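Local coordinates for phosphate-binding protein PstS 2 (Streptococcus pneumoniae, PDB 4H1X) that probably serves as the solute-binding component of the PstSACB ABC transporter, capturing phosphate for import into the cell, at residues 158-163 and 205-210. Numbering follows the deposited sequence.
Sequences LSVVGS and ADIGMV
Two neighbouring parallel strands in the central sheet of one lobe of this periplasmic-binding-protein fold meet here: strand 155-162, bonded along its other edge to strand 183-190, and strand 207-210. Their axes approach to 4.5 Å with 26° between directions, and Val160 pairs with Ile207, Val161 with Gly208. Val161 N donates to Ile207 O (2.9 Å), nearly along the C=O axis, and Val161 O accepts from Met209 N. Toward the C-terminal end, Ser163 N reaches Met209 O at 2.9 Å along an almost straight N-H line (175°), yet from well above the carbonyl plane. At the entrance to strand 207-210, Ser159 O accepts in its carbonyl plane from both Ile207 N and Asp206 N. Asp206, its CG beside its own backbone N (chi1 -59°), swings its carboxylate back so that the anti lone pair of OD2 receives Ser159 N at 2.7 Å; Leu158 CD2 packs across this carboxylate. Selenomethionine Met209 bends at chi3, bringing CE to 3.5 Å from Gly162 N, while its CG rests on Val160 CG1, the two side chains crossing at about a right angle. On the face of Val161, CG2 meets Ala205 CB at 3.5 Å. At Gly162 a CB would collide with Met209 O and jam against the preceding carbonyl O, so a bare CA is required. Ser163 OG bonds to Ser211 OG; its side chain lies about 6 Å from a bound citrate, probably from the crystallisation liquor, consistent with a nearby pocket. Asp206 thus grips Ser159 twice, carboxylate accepting the N-H and amide donating to the carbonyl, which extends the pairing beyond the regular strand.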
loop_
_atom_site.group_PDB
_atom_site.type_symbol
_atom_site.label_atom_id
_atom_site.label_comp_id
_atom_site.label_asym_id
_atom_site.label_seq_id
_atom_site.Cartn_x
_atom_site.Cartn_y
_atom_site.Cartn_z
ATOM N N LEU A 158 -23.760 -1.451 -2.180
ATOM C CA LEU A 158 -22.702 -1.656 -1.222
ATOM C C LEU A 158 -21.962 -0.369 -1.029
ATOM O O LEU A 158 -21.712 0.363 -2.007
ATOM C CB LEU A 158 -21.708 -2.730 -1.672
ATOM C CG LEU A 158 -22.122 -4.155 -1.425
ATOM C CD1 LEU A 158 -21.114 -5.095 -2.044
ATOM C CD2 LEU A 158 -22.263 -4.430 0.071
ATOM N N SER A 159 -21.616 -0.081 0.225
ATOM C CA SER A 159 -20.808 1.093 0.553
ATOM C C SER A 159 -19.489 0.602 1.114
ATOM O O SER A 159 -19.471 -0.130 2.120
ATOM C CB SER A 159 -21.531 2.001 1.544
ATOM O OG SER A 159 -20.680 3.084 1.892
ATOM N N VAL A 160 -18.394 0.966 0.452
ATOM C CA VAL A 160 -17.037 0.555 0.850
ATOM C C VAL A 160 -16.277 1.840 1.188
ATOM O O VAL A 160 -16.226 2.754 0.365
ATOM C CB VAL A 160 -16.326 -0.323 -0.221
ATOM C CG1 VAL A 160 -14.981 -0.801 0.316
ATOM C CG2 VAL A 160 -17.190 -1.531 -0.622
ATOM N N VAL A 161 -15.776 1.964 2.427
ATOM C CA VAL A 161 -15.196 3.221 2.884
ATOM C C VAL A 161 -13.838 3.053 3.523
ATOM O O VAL A 161 -13.668 2.121 4.307
ATOM C CB VAL A 161 -16.171 3.853 3.934
ATOM C CG1 VAL A 161 -15.590 5.126 4.557
ATOM C CG2 VAL A 161 -17.571 4.111 3.331
ATOM N N GLY A 162 -12.928 4.012 3.295
ATOM C CA GLY A 162 -11.669 3.971 4.024
ATOM C C GLY A 162 -10.437 4.507 3.347
ATOM O O GLY A 162 -10.503 5.463 2.567
ATOM N N SER A 163 -9.333 3.798 3.560
ATOM C CA SER A 163 -7.995 4.196 3.100
ATOM C C SER A 163 -7.937 4.541 1.619
ATOM O O SER A 163 -8.372 3.753 0.776
ATOM C CB SER A 163 -6.990 3.088 3.386
ATOM O OG SER A 163 -5.726 3.441 2.861
ATOM N N ALA A 205 -21.093 2.056 6.521
ATOM C CA ALA A 205 -20.359 1.348 5.481
ATOM C C ALA A 205 -20.567 -0.122 5.692
ATOM O O ALA A 205 -20.573 -0.588 6.840
ATOM C CB ALA A 205 -18.874 1.665 5.549
ATOM N N ASP A 206 -20.656 -0.863 4.600
ATOM C CA ASP A 206 -20.761 -2.305 4.666
ATOM C C ASP A 206 -19.364 -2.895 4.907
ATOM O O ASP A 206 -19.211 -3.866 5.637
ATOM C CB ASP A 206 -21.396 -2.833 3.380
ATOM C CG ASP A 206 -22.790 -2.246 3.135
ATOM O OD1 ASP A 206 -23.671 -2.446 3.982
ATOM O OD2 ASP A 206 -22.962 -1.503 2.144
ATOM N N ILE A 207 -18.363 -2.339 4.214
ATOM C CA ILE A 207 -16.985 -2.834 4.285
ATOM C C ILE A 207 -16.050 -1.638 4.450
ATOM O O ILE A 207 -16.252 -0.599 3.796
ATOM C CB ILE A 207 -16.653 -3.630 2.988
ATOM C CG1 ILE A 207 -17.605 -4.861 2.827
ATOM C CG2 ILE A 207 -15.192 -4.114 2.963
ATOM C CD1 ILE A 207 -17.645 -5.462 1.379
ATOM N N GLY A 208 -15.040 -1.815 5.288
ATOM C CA GLY A 208 -14.019 -0.795 5.510
ATOM C C GLY A 208 -12.710 -1.200 4.873
ATOM O O GLY A 208 -12.429 -2.399 4.739
HETATM N N MSE A 209 -11.901 -0.204 4.489
HETATM C CA MSE A 209 -10.582 -0.386 3.880
HETATM C C MSE A 209 -9.550 0.239 4.796
HETATM O O MSE A 209 -9.658 1.420 5.130
HETATM C CB MSE A 209 -10.476 0.251 2.483
HETATM C CG MSE A 209 -11.584 -0.130 1.525
HETATM SE SE MSE A 209 -11.333 0.826 -0.183
HETATM C CE MSE A 209 -11.765 2.654 0.330
ATOM N N VAL A 210 -8.570 -0.555 5.208
ATOM C CA VAL A 210 -7.539 -0.177 6.191
ATOM C C VAL A 210 -6.189 -0.604 5.622
ATOM O O VAL A 210 -5.982 -1.790 5.405
ATOM C CB VAL A 210 -7.866 -0.843 7.566
ATOM C CG1 VAL A 210 -6.775 -0.533 8.603
ATOM C CG2 VAL A 210 -9.247 -0.404 8.088
#